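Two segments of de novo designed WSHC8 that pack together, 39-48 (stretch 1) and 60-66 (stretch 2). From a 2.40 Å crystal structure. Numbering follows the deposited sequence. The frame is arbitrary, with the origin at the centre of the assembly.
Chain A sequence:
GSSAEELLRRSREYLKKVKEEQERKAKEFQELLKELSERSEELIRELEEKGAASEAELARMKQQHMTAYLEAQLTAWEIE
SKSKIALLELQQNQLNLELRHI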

# COMPACT_ATOMS: atom_id res chain seq x y z
N ARG A 39 27.56 3.90 10.93
CA ARG A 39 28.14 5.08 10.30
C ARG A 39 27.42 6.34 10.76
O ARG A 39 28.05 7.34 11.11
CB ARG A 39 28.07 4.96 8.78
CG ARG A 39 28.83 3.81 8.15
CD ARG A 39 28.80 3.98 6.64
NE ARG A 39 29.32 2.84 5.90
CZ ARG A 39 29.19 2.69 4.59
NH1 ARG A 39 28.56 3.61 3.87
NH2 ARG A 39 29.69 1.61 3.98
N SER A 40 26.08 6.31 10.74
CA SER A 40 25.29 7.46 11.15
C SER A 40 25.70 7.94 12.54
O SER A 40 25.95 9.13 12.75
CB SER A 40 23.81 7.11 11.13
OG SER A 40 23.35 6.94 9.80
N GLU A 41 25.78 7.02 13.50
CA GLU A 41 26.25 7.38 14.83
C GLU A 41 27.67 7.91 14.79
O GLU A 41 28.04 8.76 15.62
CB GLU A 41 26.16 6.17 15.76
N GLU A 42 28.48 7.44 13.85
CA GLU A 42 29.85 7.93 13.72
C GLU A 42 29.87 9.36 13.17
O GLU A 42 30.53 10.24 13.74
CB GLU A 42 30.66 7.00 12.82
N LEU A 43 29.16 9.60 12.07
CA LEU A 43 29.05 10.95 11.54
C LEU A 43 28.51 11.91 12.60
O LEU A 43 28.96 13.06 12.70
CB LEU A 43 28.14 10.97 10.32
CG LEU A 43 28.47 10.06 9.14
CD1 LEU A 43 27.33 10.10 8.12
CD2 LEU A 43 29.78 10.47 8.48
N ILE A 44 27.55 11.45 13.41
CA ILE A 44 26.92 12.32 14.40
C ILE A 44 27.86 12.57 15.57
O ILE A 44 27.97 13.70 16.06
CB ILE A 44 25.58 11.71 14.85
CG1 ILE A 44 24.57 11.77 13.71
CG2 ILE A 44 25.07 12.42 16.09
CD1 ILE A 44 23.30 10.97 13.97
N ARG A 45 28.55 11.53 16.05
CA ARG A 45 29.52 11.72 17.12
C ARG A 45 30.59 12.72 16.72
O ARG A 45 31.04 13.53 17.54
CB ARG A 45 30.15 10.38 17.50
N GLU A 46 31.01 12.69 15.45
CA GLU A 46 31.99 13.66 14.97
C GLU A 46 31.44 15.07 15.04
O GLU A 46 32.17 16.02 15.37
CB GLU A 46 32.41 13.31 13.54
N LEU A 47 30.15 15.25 14.73
CA LEU A 47 29.54 16.57 14.82
C LEU A 47 29.51 17.05 16.27
O LEU A 47 29.98 18.15 16.58
CB LEU A 47 28.13 16.55 14.24
CG LEU A 47 27.99 16.39 12.73
CD1 LEU A 47 26.54 16.67 12.31
CD2 LEU A 47 28.94 17.30 11.97
N GLU A 48 28.96 16.23 17.17
CA GLU A 48 28.92 16.59 18.59
C GLU A 48 30.31 16.93 19.10
O GLU A 48 30.49 17.90 19.84
CB GLU A 48 28.30 15.46 19.40
CG GLU A 48 27.74 15.88 20.75
CD GLU A 48 27.07 14.73 21.49
OE1 GLU A 48 26.89 13.65 20.88
OE2 GLU A 48 26.73 14.91 22.68
N ARG A 60 17.86 17.23 16.42
CA ARG A 60 17.04 16.90 15.26
C ARG A 60 17.69 15.80 14.43
O ARG A 60 17.00 14.95 13.87
CB ARG A 60 16.83 18.15 14.40
N MET A 61 19.02 15.80 14.35
CA MET A 61 19.72 14.77 13.60
C MET A 61 19.64 13.43 14.31
O MET A 61 19.42 12.39 13.67
CB MET A 61 21.18 15.18 13.39
CG MET A 61 21.86 14.53 12.21
SD MET A 61 23.44 15.30 11.81
CE MET A 61 22.95 17.00 11.52
N LYS A 62 19.81 13.42 15.63
CA LYS A 62 19.77 12.17 16.38
C LYS A 62 18.38 11.55 16.34
O LYS A 62 18.25 10.33 16.16
CB LYS A 62 20.20 12.42 17.83
CG LYS A 62 21.69 12.69 17.99
CD LYS A 62 22.03 13.08 19.41
N GLN A 63 17.33 12.35 16.51
CA GLN A 63 15.97 11.82 16.41
C GLN A 63 15.62 11.44 14.98
O GLN A 63 14.81 10.54 14.76
CB GLN A 63 14.97 12.84 16.95
CG GLN A 63 14.85 12.84 18.47
CD GLN A 63 13.95 13.94 18.99
OE1 GLN A 63 12.81 13.70 19.37
NE2 GLN A 63 14.47 15.16 19.01
N GLN A 64 16.22 12.11 13.99
CA GLN A 64 16.08 11.67 12.61
C GLN A 64 16.65 10.27 12.43
O GLN A 64 16.05 9.42 11.76
CB GLN A 64 16.78 12.66 11.67
CG GLN A 64 16.56 12.39 10.19
CD GLN A 64 15.47 13.26 9.60
OE1 GLN A 64 15.13 14.32 10.14
NE2 GLN A 64 14.91 12.83 8.48
N HIS A 65 17.82 10.02 13.02
CA HIS A 65 18.47 8.72 12.88
C HIS A 65 17.64 7.61 13.52
O HIS A 65 17.43 6.55 12.92
CB HIS A 65 19.87 8.79 13.49
CG HIS A 65 20.45 7.45 13.84
ND1 HIS A 65 20.35 6.91 15.10
CD2 HIS A 65 21.15 6.56 13.10
CE1 HIS A 65 20.96 5.74 15.13
NE2 HIS A 65 21.45 5.50 13.92
N MET A 66 17.16 7.84 14.75
CA MET A 66 16.34 6.84 15.41
C MET A 66 15.02 6.63 14.67
O MET A 66 14.53 5.49 14.58
CB MET A 66 16.07 7.26 16.86
CG MET A 66 17.32 7.34 17.72
SD MET A 66 16.96 7.77 19.43
CE MET A 66 16.53 9.50 19.28

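Two helical segments of the designed protein WSHC8 pack antiparallel, their axes 176° apart in N-to-C direction and 10.8 Å apart at closest approach. Each belongs to a longer helix and is held by i to i+4 backbone hydrogen bonds, such as Ile44 N to Ser40 O (2.9 Å) and His65 N to Met61 O (2.9 Å). The contacts across the stretches are all between side chains. Because the helices run in opposite directions, advancing along stretch 1 means stepping back along stretch 2: Ser40 lies across from His65 (CA to CA 7.1 Å) and Ile44 across from Lys62 (CA to CA 7.4 Å). Arg39 begins the segment out of reach of the partner. Ser40 points toward it and meets the imidazole: Ser40 CB lies 3.4 Å from His65 CD2, reaching the ring obliquely in a van der Waals contact. Glu41, Glu42 and Leu43 make no contact here. Ile44 is the centre of the packing, buried and pointing toward stretch 2, where it touches three residues. Ile44 CD1 lies 4.1 Å from His65 CB, Ile44 CG1 4.1 Å from Met61 CG, and Ile44 CG2 3.9 Å from Lys62 CG. The lysine thus contributes the aliphatic part of its chain, although CE and NZ are not modelled. Arg45 and Glu46 stay out of reach. One turn after Ile44, Leu47 again points toward the partner, and Leu47 CD1 comes within 3.4 Å of Met61 SD. Met61, with chi1 and chi2 both t, meets Ile44 through CG and Leu47 through SD. Glu48 ends the segment without contact. No hydrogen bond crosses between the modelled atoms; the 304 Å² buried, summed over both sides, reflects largely apolar packing.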